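PDB 5EC6: HpuA from Kingella denitrificans ATCC 33394, which serves as an outer-membrane lipoprotein receptor for haemoglobin, binding it probably as a first step in taking up its haem iron. Local coordinates for residues Gln39-Phe42 / Ser48-Pro51; Thr55-Ser58 / Leu64-Thr67; Ile71-Pro76 / Gly139-Pro144; Lys79-Gly84 / Gln108-Gly113. One frame throughout, in Å; residues are numbered along the deposited sequence.

Contact 1. Residues Gln39-Phe42 / Ser48-Pro51; sequences QRTF and SVKP
Thr41 reaches across to Ser48 and Val49 through its hydroxyl, and this is where the two strands come closest. Val49 N donates to Thr41 OG1 over 3.0 Å in an almost straight bond, 170° at the hydrogen. The hydroxyl can take it because OG1 lies anti to the carbonyl carbon of Thr41 (chi1 -55°), which turns it to the strand opposite and leaves the methyl CG2 to rest near Ser48 CA. Val49 CG2 comes within 3.4 Å of the same oxygen, and Ser48 CB within 3.6 Å of Thr41 OG1, so carbon packs around the polar atom. Toward Gln39 the fit slackens and water enters: one molecule stands 2.7 Å from Thr41 OG1 and donates to Val49 O at 2.8 Å, joining side chain to backbone where the strands have parted. Here Gln39 lays CB 3.5 Å from Val49 O and CG 4.0 Å from Pro51 CD. Its OE1 stays loosely near Val49 CG2, while NE2 donates to Arg37 O and to Thr155 OG1. The two strands share no backbone hydrogen bond: Arg40 and Phe42 pair with Gly154 and Ala152, Ser48 and Lys50 with Gln74 and Leu72. Strand 40-43, paired with strand 148-154, thus passes through a short connection into strand 48-57 of a four-stranded antiparallel sheet, with side chain and water bridging the junction.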
loop_
_atom_site.group_PDB
_atom_site.type_symbol
_atom_site.label_atom_id
_atom_site.label_comp_id
_atom_site.label_asym_id
_atom_site.label_seq_id
_atom_site.Cartn_x
_atom_site.Cartn_y
_atom_site.Cartn_z
ATOM N N GLN A 39 -6.423 11.581 -4.444
ATOM C CA GLN A 39 -5.566 10.567 -3.812
ATOM C C GLN A 39 -4.996 11.185 -2.521
ATOM O O GLN A 39 -4.876 12.390 -2.407
ATOM C CB GLN A 39 -4.422 10.162 -4.743
ATOM C CG GLN A 39 -4.880 9.584 -6.075
ATOM C CD GLN A 39 -5.560 8.259 -5.894
ATOM O OE1 GLN A 39 -4.958 7.309 -5.438
ATOM N NE2 GLN A 39 -6.836 8.218 -6.173
ATOM N N ARG A 40 -4.558 10.317 -1.629
ATOM C CA ARG A 40 -3.809 10.732 -0.441
ATOM C C ARG A 40 -2.552 9.866 -0.346
ATOM O O ARG A 40 -2.631 8.635 -0.531
ATOM C CB ARG A 40 -4.664 10.462 0.807
ATOM C CG ARG A 40 -3.948 10.722 2.131
ATOM C CD ARG A 40 -4.723 10.099 3.279
ATOM N NE ARG A 40 -5.964 10.778 3.584
ATOM C CZ ARG A 40 -6.908 10.244 4.370
ATOM N NH1 ARG A 40 -6.783 8.993 4.883
ATOM N NH2 ARG A 40 -7.988 10.956 4.617
ATOM N N THR A 41 -1.405 10.482 -0.020
ATOM C CA THR A 41 -0.161 9.733 0.174
ATOM C C THR A 41 0.479 10.019 1.537
ATOM O O THR A 41 0.577 11.189 1.950
ATOM C CB THR A 41 0.895 10.078 -0.886
ATOM O OG1 THR A 41 0.297 9.849 -2.199
ATOM C CG2 THR A 41 2.112 9.205 -0.755
ATOM N N PHE A 42 0.925 8.933 2.182
ATOM C CA PHE A 42 1.872 9.025 3.277
ATOM C C PHE A 42 3.257 8.743 2.760
ATOM O O PHE A 42 3.494 7.672 2.167
ATOM C CB PHE A 42 1.456 8.007 4.308
ATOM C CG PHE A 42 0.049 8.190 4.784
ATOM C CD1 PHE A 42 -0.246 9.100 5.819
ATOM C CD2 PHE A 42 -0.995 7.506 4.184
ATOM C CE1 PHE A 42 -1.528 9.308 6.228
ATOM C CE2 PHE A 42 -2.292 7.717 4.626
ATOM C CZ PHE A 42 -2.547 8.631 5.634
ATOM N N SER A 48 4.342 11.617 -4.146
ATOM C CA SER A 48 2.934 11.302 -4.004
ATOM C C SER A 48 2.378 10.616 -5.254
ATOM O O SER A 48 2.982 10.699 -6.349
ATOM C CB SER A 48 2.122 12.556 -3.680
ATOM O OG SER A 48 2.062 13.447 -4.765
ATOM N N VAL A 49 1.259 9.928 -5.086
ATOM C CA VAL A 49 0.520 9.337 -6.242
ATOM C C VAL A 49 -0.508 10.355 -6.731
ATOM O O VAL A 49 -1.195 11.032 -5.930
ATOM C CB VAL A 49 -0.092 7.962 -5.928
ATOM C CG1 VAL A 49 0.968 6.907 -5.833
ATOM C CG2 VAL A 49 -0.987 7.982 -4.686
ATOM N N LYS A 50 -0.608 10.517 -8.072
ATOM C CA LYS A 50 -1.419 11.554 -8.628
ATOM C C LYS A 50 -2.208 10.980 -9.827
ATOM O O LYS A 50 -1.678 10.147 -10.567
ATOM C CB LYS A 50 -0.572 12.726 -9.090
ATOM C CG LYS A 50 0.061 13.523 -7.962
ATOM C CD LYS A 50 0.585 14.845 -8.450
ATOM C CE LYS A 50 0.801 15.809 -7.291
ATOM N NZ LYS A 50 1.541 16.993 -7.812
ATOM N N PRO A 51 -3.480 11.361 -9.945
ATOM C CA PRO A 51 -4.340 10.800 -11.038
ATOM C C PRO A 51 -4.254 11.631 -12.326
ATOM O O PRO A 51 -4.182 12.874 -12.290
ATOM C CB PRO A 51 -5.736 10.918 -10.455
ATOM C CG PRO A 51 -5.683 12.142 -9.575
ATOM C CD PRO A 51 -4.270 12.193 -9.024
HETATM O O HOH W 1 -1.515 11.575 -3.225
#

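Contact 2. Residues Thr55-Ser58 / Leu64-Thr67; sequences TKPS and LMLT
Thr55 and Thr67 face each other as a non-hydrogen-bonded antiparallel pair, and their hydroxyls close the gap between the backbones: OG1 of Thr55 lies 2.8 Å from OG1 of Thr67, a hydrogen bond in which either could be the donor. Next along, Lys56 and Leu66 form the hydrogen-bonded pair. Leu66 N donates to Lys56 O at 2.8 Å, and Lys56 N returns a bond of 2.9 Å to Leu66 O. A third backbone bond, Ser58 N to Leu64 O, also 2.8 Å, holds the strands together where they turn to loop. On the face of Thr55 and Pro57, Met65 bends at both chi2 and chi3 (-55° and -61°), folding its thioether back over the neighbouring strand; the methyl CE settles 3.7 Å from Thr55 CG2 and as close to Pro57 N. Leu66, on the other face, leans its CD1 within 3.7 Å of Ser58 CA. Farther out, Ser58 OG accepts from Tyr60 N and Ile61 N, holding the first residues of the connecting loop together just beyond the strand end. Thr55 is also backbone-bonded to Asn28, and Lys56 NZ makes a long, weak ion pair with Glu70. This is the loop end of a two-stranded beta hairpin, strands 48-57 and 65-74, reaching far from the protein's centre.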
loop_
_atom_site.group_PDB
_atom_site.type_symbol
_atom_site.label_atom_id
_atom_site.label_comp_id
_atom_site.label_asym_id
_atom_site.label_seq_id
_atom_site.Cartn_x
_atom_site.Cartn_y
_atom_site.Cartn_z
ATOM N N THR A 55 -4.220 9.788 -22.940
ATOM C CA THR A 55 -4.640 9.377 -24.297
ATOM C C THR A 55 -3.437 8.857 -25.043
ATOM O O THR A 55 -2.345 9.472 -25.039
ATOM C CB THR A 55 -5.325 10.552 -24.989
ATOM O OG1 THR A 55 -6.469 10.979 -24.245
ATOM C CG2 THR A 55 -5.819 10.145 -26.386
ATOM N N LYS A 56 -3.607 7.685 -25.677
ATOM C CA LYS A 56 -2.525 6.999 -26.371
ATOM C C LYS A 56 -3.069 6.442 -27.688
ATOM O O LYS A 56 -4.216 6.092 -27.751
ATOM C CB LYS A 56 -2.010 5.770 -25.603
ATOM C CG LYS A 56 -1.660 6.021 -24.157
ATOM C CD LYS A 56 -1.116 4.769 -23.488
ATOM C CE LYS A 56 -0.253 5.130 -22.295
ATOM N NZ LYS A 56 -0.201 4.001 -21.330
ATOM N N PRO A 57 -2.215 6.332 -28.707
ATOM C CA PRO A 57 -2.720 5.742 -29.966
ATOM C C PRO A 57 -2.959 4.241 -29.806
ATOM O O PRO A 57 -2.212 3.559 -29.109
ATOM C CB PRO A 57 -1.567 5.964 -30.946
ATOM C CG PRO A 57 -0.381 6.157 -30.110
ATOM C CD PRO A 57 -0.833 6.806 -28.835
ATOM N N SER A 58 -4.005 3.728 -30.475
ATOM C CA SER A 58 -4.244 2.309 -30.479
ATOM C C SER A 58 -3.047 1.591 -31.177
ATOM O O SER A 58 -2.620 2.058 -32.242
ATOM C CB SER A 58 -5.504 2.003 -31.303
ATOM O OG SER A 58 -5.650 0.601 -31.482
ATOM N N LEU A 64 -7.056 5.558 -34.186
ATOM C CA LEU A 64 -7.907 5.464 -33.004
ATOM C C LEU A 64 -7.071 5.874 -31.793
ATOM O O LEU A 64 -5.954 5.376 -31.582
ATOM C CB LEU A 64 -8.418 4.045 -32.819
ATOM C CG LEU A 64 -9.369 3.737 -31.661
ATOM C CD1 LEU A 64 -10.666 4.501 -31.872
ATOM C CD2 LEU A 64 -9.633 2.241 -31.460
ATOM N N MET A 65 -7.626 6.792 -31.030
ATOM C CA MET A 65 -7.005 7.229 -29.753
ATOM C C MET A 65 -7.785 6.629 -28.579
ATOM O O MET A 65 -9.033 6.686 -28.529
ATOM C CB MET A 65 -7.045 8.751 -29.712
ATOM C CG MET A 65 -6.342 9.436 -30.878
ATOM S SD MET A 65 -4.653 8.954 -31.114
ATOM C CE MET A 65 -3.947 9.463 -29.534
ATOM N N LEU A 66 -7.032 6.046 -27.647
ATOM C CA LEU A 66 -7.565 5.376 -26.491
ATOM C C LEU A 66 -7.296 6.254 -25.245
ATOM O O LEU A 66 -6.151 6.580 -24.975
ATOM C CB LEU A 66 -6.873 4.037 -26.315
ATOM C CG LEU A 66 -6.913 3.093 -27.545
ATOM C CD1 LEU A 66 -6.076 1.883 -27.310
ATOM C CD2 LEU A 66 -8.361 2.747 -27.899
ATOM N N THR A 67 -8.336 6.562 -24.506
ATOM C CA THR A 67 -8.233 7.411 -23.326
ATOM C C THR A 67 -8.578 6.589 -22.086
ATOM O O THR A 67 -9.598 5.893 -22.046
ATOM C CB THR A 67 -9.153 8.586 -23.473
ATOM O OG1 THR A 67 -8.742 9.351 -24.596
ATOM C CG2 THR A 67 -9.093 9.472 -22.250
#

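Contact 3. Residues Ile71-Pro76 / Gly139-Pro144; sequences ILYQAP and GAWMSP
Ala75 and Pro76 lie side by side on one face of the Trp141 indole, and two CH-pi contacts dominate the interface. The methyl CB of Ala75 stands over the five-membered ring, 3.6 Å from its centroid and 19° off the normal. Over the six-membered ring sits Pro76, whose CD is 3.5 Å from that centroid and 21° off the normal. Each ring of the indole thus has one residue over it, and Pro76 CG extends the cover to 3.5 Å from Trp141 CE3. The opposite face of the indole meets the backbone N of Ser143, from the tryptophan's own segment. Simple apolar and van der Waals packing adds to this at the base of the tryptophan. Tyr73 arrives at about a right angle to it, bringing CE2 to 3.9 Å from Trp141 CB and its phenolic OH to 3.3 Å from the same carbon. Both aromatic side chains are directed across the gap with CG anti to the backbone N (chi1 173° for Trp141). Polar bonding between these segments is absent; their backbones bond to other strands, Tyr73 to Tyr81, and Gly139 and Ala140 to Phe151 and Ile117. The Tyr73 ring also stacks with Phe151 of strand 148-154, while Leu110 touches the indole, placing the contact where the end of strand 65-74 meets strand 136-142 of the neighbouring antiparallel array.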
loop_
_atom_site.group_PDB
_atom_site.type_symbol
_atom_site.label_atom_id
_atom_site.label_comp_id
_atom_site.label_asym_id
_atom_site.label_seq_id
_atom_site.Cartn_x
_atom_site.Cartn_y
_atom_site.Cartn_z
ATOM N N ILE A 71 -2.886 6.284 -12.679
ATOM C CA ILE A 71 -2.159 6.914 -11.571
ATOM C C ILE A 71 -0.683 6.853 -11.864
ATOM O O ILE A 71 -0.181 5.792 -12.225
ATOM C CB ILE A 71 -2.373 6.147 -10.247
ATOM C CG1 ILE A 71 -3.847 6.059 -9.842
ATOM C CG2 ILE A 71 -1.495 6.785 -9.140
ATOM C CD1 ILE A 71 -4.435 7.327 -9.299
ATOM N N LEU A 72 0.001 7.993 -11.729
ATOM C CA LEU A 72 1.446 8.072 -11.828
ATOM C C LEU A 72 2.012 8.396 -10.443
ATOM O O LEU A 72 1.321 9.012 -9.635
ATOM C CB LEU A 72 1.878 9.162 -12.812
ATOM C CG LEU A 72 1.324 9.060 -14.233
ATOM C CD1 LEU A 72 1.756 10.267 -15.094
ATOM C CD2 LEU A 72 1.767 7.747 -14.817
ATOM N N TYR A 73 3.247 7.974 -10.224
ATOM C CA TYR A 73 3.997 8.300 -9.017
ATOM C C TYR A 73 4.815 9.553 -9.324
ATOM O O TYR A 73 5.636 9.537 -10.227
ATOM C CB TYR A 73 4.886 7.121 -8.589
ATOM C CG TYR A 73 5.814 7.515 -7.465
ATOM C CD1 TYR A 73 5.343 7.732 -6.193
ATOM C CD2 TYR A 73 7.140 7.750 -7.718
ATOM C CE1 TYR A 73 6.197 8.150 -5.175
ATOM C CE2 TYR A 73 7.990 8.172 -6.719
ATOM C CZ TYR A 73 7.519 8.370 -5.460
ATOM O OH TYR A 73 8.401 8.797 -4.470
ATOM N N GLN A 74 4.607 10.629 -8.574
ATOM C CA GLN A 74 5.503 11.816 -8.647
ATOM C C GLN A 74 6.576 11.715 -7.532
ATOM O O GLN A 74 6.261 11.724 -6.327
ATOM C CB GLN A 74 4.732 13.129 -8.507
ATOM C CG GLN A 74 5.621 14.302 -8.856
ATOM C CD GLN A 74 4.984 15.653 -8.698
ATOM O OE1 GLN A 74 4.088 15.865 -7.901
ATOM N NE2 GLN A 74 5.426 16.588 -9.526
ATOM N N ALA A 75 7.823 11.627 -7.957
ATOM C CA ALA A 75 8.930 11.484 -7.029
ATOM C C ALA A 75 9.186 12.817 -6.339
ATOM O O ALA A 75 8.708 13.844 -6.776
ATOM C CB ALA A 75 10.119 10.984 -7.793
ATOM N N PRO A 76 9.968 12.795 -5.240
ATOM C CA PRO A 76 10.337 14.032 -4.541
ATOM C C PRO A 76 11.042 15.070 -5.402
ATOM O O PRO A 76 10.973 16.259 -5.064
ATOM C CB PRO A 76 11.262 13.547 -3.428
ATOM C CG PRO A 76 10.886 12.115 -3.188
ATOM C CD PRO A 76 10.539 11.598 -4.585
ATOM N N GLY A 139 5.488 1.596 -1.780
ATOM C CA GLY A 139 6.798 1.392 -2.349
ATOM C C GLY A 139 7.779 2.389 -1.834
ATOM O O GLY A 139 7.669 2.899 -0.703
ATOM N N ALA A 140 8.832 2.613 -2.640
ATOM C CA ALA A 140 9.920 3.525 -2.249
ATOM C C ALA A 140 10.559 4.088 -3.479
ATOM O O ALA A 140 10.663 3.392 -4.513
ATOM C CB ALA A 140 10.975 2.803 -1.441
ATOM N N TRP A 141 11.040 5.324 -3.334
ATOM C CA TRP A 141 11.900 5.952 -4.316
ATOM C C TRP A 141 13.238 6.253 -3.631
ATOM O O TRP A 141 13.280 6.678 -2.467
ATOM C CB TRP A 141 11.254 7.206 -4.830
ATOM C CG TRP A 141 12.088 8.091 -5.749
ATOM C CD1 TRP A 141 12.123 8.065 -7.105
ATOM C CD2 TRP A 141 12.920 9.205 -5.343
ATOM N NE1 TRP A 141 12.950 9.071 -7.594
ATOM C CE2 TRP A 141 13.434 9.796 -6.520
ATOM C CE3 TRP A 141 13.287 9.730 -4.108
ATOM C CZ2 TRP A 141 14.286 10.896 -6.483
ATOM C CZ3 TRP A 141 14.109 10.872 -4.079
ATOM C CH2 TRP A 141 14.593 11.424 -5.262
ATOM N N MET A 142 14.308 6.016 -4.369
ATOM C CA MET A 142 15.661 6.359 -3.894
ATOM C C MET A 142 16.234 7.434 -4.798
ATOM O O MET A 142 16.165 7.284 -6.014
ATOM C CB MET A 142 16.545 5.133 -3.885
ATOM C CG MET A 142 17.982 5.456 -3.496
ATOM S SD MET A 142 19.068 4.024 -3.721
ATOM C CE MET A 142 18.646 3.370 -2.146
ATOM N N SER A 143 16.814 8.478 -4.204
ATOM C CA SER A 143 17.483 9.534 -4.989
ATOM C C SER A 143 18.851 9.056 -5.525
ATOM O O SER A 143 19.404 8.037 -5.063
ATOM C CB SER A 143 17.667 10.823 -4.190
ATOM O OG SER A 143 18.745 10.710 -3.299
ATOM N N PRO A 144 19.351 9.769 -6.557
ATOM C CA PRO A 144 20.745 9.531 -6.951
ATOM C C PRO A 144 21.722 9.693 -5.785
ATOM O O PRO A 144 22.767 9.012 -5.760
ATOM C CB PRO A 144 20.974 10.553 -8.068
ATOM C CG PRO A 144 19.819 11.444 -8.093
ATOM C CD PRO A 144 18.682 10.733 -7.440
#

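Contact 4. Residues Lys79-Gly84 / Gln108-Gly113; sequences KYYDFG and QPLDSG
The phenol of Tyr81 spans the gap between two backbones that come no nearer than 9.0 Å, CA of Tyr81 to CA of Leu110, and at its far end it meets a type I beta turn, Leu110 to Gly113. This turn connects strand 104-109 to strand 115-118, whereas Tyr81 belongs to the short strand 80-81 at the edge of a separate antiparallel sheet. Tyr81 OH donates to Asp111 OD1 at 2.7 Å, using the syn lone pair of that oxygen. OD1 lies at the edge of the ring, in its plane, while the carboxylate itself is turned 77° from the ring. Asp111 has CG between its backbone N and carbonyl carbon (chi1 56°), setting the carboxylate beside its own backbone, where OD1 can meet both Tyr81 OH and, weakly, Ser112 N; Ala21 N donates to OD2. One face of the phenol is packed by Leu110, whose CD1 stands 4.3 Å from the ring centroid in a CH-pi contact. Met116 touches both residues, and Ser112 OG also bonds Gly114 N. A water completes the polar end: it donates to Tyr81 OH at 2.8 Å and lies 2.7 Å from Ser112 OG.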
loop_
_atom_site.group_PDB
_atom_site.type_symbol
_atom_site.label_atom_id
_atom_site.label_comp_id
_atom_site.label_asym_id
_atom_site.label_seq_id
_atom_site.Cartn_x
_atom_site.Cartn_y
_atom_site.Cartn_z
ATOM N N LYS A 79 9.673 14.472 -10.781
ATOM C CA LYS A 79 9.550 13.643 -12.021
ATOM C C LYS A 79 8.434 12.620 -11.772
ATOM O O LYS A 79 8.293 12.123 -10.666
ATOM C CB LYS A 79 10.827 12.925 -12.376
ATOM C CG LYS A 79 12.037 13.829 -12.667
ATOM C CD LYS A 79 11.800 14.636 -13.912
ATOM C CE LYS A 79 13.064 15.381 -14.383
ATOM N NZ LYS A 79 13.447 16.510 -13.516
ATOM N N TYR A 80 7.687 12.299 -12.815
ATOM C CA TYR A 80 6.606 11.316 -12.759
ATOM C C TYR A 80 6.990 9.989 -13.390
ATOM O O TYR A 80 7.666 9.938 -14.430
ATOM C CB TYR A 80 5.387 11.843 -13.497
ATOM C CG TYR A 80 4.652 12.995 -12.873
ATOM C CD1 TYR A 80 5.030 14.314 -13.125
ATOM C CD2 TYR A 80 3.563 12.791 -12.065
ATOM C CE1 TYR A 80 4.351 15.357 -12.565
ATOM C CE2 TYR A 80 2.860 13.828 -11.533
ATOM C CZ TYR A 80 3.240 15.127 -11.799
ATOM O OH TYR A 80 2.562 16.184 -11.272
ATOM N N TYR A 81 6.555 8.908 -12.763
ATOM C CA TYR A 81 6.859 7.546 -13.197
ATOM C C TYR A 81 5.636 6.652 -13.226
ATOM O O TYR A 81 4.750 6.766 -12.377
ATOM C CB TYR A 81 7.935 6.881 -12.336
ATOM C CG TYR A 81 9.253 7.650 -12.403
ATOM C CD1 TYR A 81 10.136 7.452 -13.490
ATOM C CD2 TYR A 81 9.550 8.641 -11.481
ATOM C CE1 TYR A 81 11.291 8.218 -13.595
ATOM C CE2 TYR A 81 10.725 9.410 -11.577
ATOM C CZ TYR A 81 11.568 9.205 -12.646
ATOM O OH TYR A 81 12.719 9.954 -12.692
ATOM N N ASP A 82 5.559 5.775 -14.223
ATOM C CA ASP A 82 4.453 4.828 -14.188
ATOM C C ASP A 82 4.780 3.609 -13.357
ATOM O O ASP A 82 5.930 3.315 -13.026
ATOM C CB ASP A 82 3.911 4.508 -15.597
ATOM C CG ASP A 82 4.992 4.255 -16.609
ATOM O OD1 ASP A 82 6.057 3.796 -16.223
ATOM O OD2 ASP A 82 4.748 4.530 -17.805
ATOM N N PHE A 83 3.722 2.916 -12.958
ATOM C CA PHE A 83 3.834 1.619 -12.351
ATOM C C PHE A 83 3.841 0.594 -13.486
ATOM O O PHE A 83 2.878 0.504 -14.245
ATOM C CB PHE A 83 2.668 1.371 -11.417
ATOM C CG PHE A 83 2.632 2.322 -10.242
ATOM C CD1 PHE A 83 3.551 2.187 -9.211
ATOM C CD2 PHE A 83 1.694 3.380 -10.180
ATOM C CE1 PHE A 83 3.534 3.073 -8.104
ATOM C CE2 PHE A 83 1.685 4.246 -9.088
ATOM C CZ PHE A 83 2.593 4.094 -8.062
ATOM N N GLY A 84 4.919 -0.133 -13.631
ATOM C CA GLY A 84 4.958 -1.085 -14.746
ATOM C C GLY A 84 5.567 -2.392 -14.367
ATOM O O GLY A 84 5.581 -2.792 -13.211
ATOM N N GLN A 108 14.175 -0.750 -9.669
ATOM C CA GLN A 108 14.438 -0.361 -11.056
ATOM C C GLN A 108 15.207 0.919 -11.106
ATOM O O GLN A 108 14.819 1.927 -10.510
ATOM C CB GLN A 108 13.152 -0.233 -11.846
ATOM C CG GLN A 108 13.424 0.045 -13.350
ATOM C CD GLN A 108 12.203 0.042 -14.234
ATOM O OE1 GLN A 108 11.064 0.145 -13.791
ATOM N NE2 GLN A 108 12.435 -0.058 -15.553
ATOM N N PRO A 109 16.342 0.953 -11.877
ATOM C CA PRO A 109 16.989 2.250 -12.048
ATOM C C PRO A 109 16.205 3.239 -12.880
ATOM O O PRO A 109 15.488 2.849 -13.784
ATOM C CB PRO A 109 18.302 1.888 -12.782
ATOM C CG PRO A 109 17.956 0.686 -13.516
ATOM C CD PRO A 109 16.972 -0.100 -12.676
ATOM N N LEU A 110 16.348 4.517 -12.561
ATOM C CA LEU A 110 15.609 5.604 -13.193
ATOM C C LEU A 110 16.527 6.496 -14.032
ATOM O O LEU A 110 17.712 6.617 -13.752
ATOM C CB LEU A 110 14.943 6.508 -12.152
ATOM C CG LEU A 110 14.074 5.746 -11.120
ATOM C CD1 LEU A 110 13.528 6.727 -10.104
ATOM C CD2 LEU A 110 12.958 4.973 -11.829
ATOM N N ASP A 111 15.926 7.185 -14.976
ATOM C CA ASP A 111 16.643 8.207 -15.770
ATOM C C ASP A 111 17.498 9.184 -14.955
ATOM O O ASP A 111 18.591 9.539 -15.398
ATOM C CB ASP A 111 15.700 8.943 -16.720
ATOM C CG ASP A 111 14.501 9.591 -16.033
ATOM O OD1 ASP A 111 14.361 9.494 -14.797
ATOM O OD2 ASP A 111 13.713 10.213 -16.771
ATOM N N SER A 112 17.019 9.583 -13.774
ATOM C CA SER A 112 17.673 10.521 -12.841
ATOM C C SER A 112 18.894 9.962 -12.086
ATOM O O SER A 112 19.616 10.730 -11.395
ATOM C CB SER A 112 16.652 10.941 -11.776
ATOM O OG SER A 112 16.310 9.752 -11.067
ATOM N N GLY A 113 19.047 8.643 -12.127
ATOM C CA GLY A 113 19.977 7.910 -11.305
ATOM C C GLY A 113 19.423 7.445 -9.988
ATOM O O GLY A 113 20.113 6.807 -9.174
HETATM O O HOH W 2 13.843 10.355 -10.136
#

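Contacts 1, 3 and 4 gather around the meeting of two sets of antiparallel strands, whereas contact 2 lies at the protruding end of a hairpin, about 29 Å from centre of contact to centre of chain. Strand 48-57 serves contacts 1 and 2, and strand 65-74 serves contacts 2 and 3. Contact 3 is buried and aromatic; contact 4, centred about 7 Å from it, is partly buried and mixes aromatic packing with a carboxylate bond. At the surface, contact 2 relies on backbone pairing, contact 1 on a hydroxyl and water. Contacts 1 and 3 meet directly, Val49 packing on Ile71 and Lys50 NZ bonding Gln74 OE1.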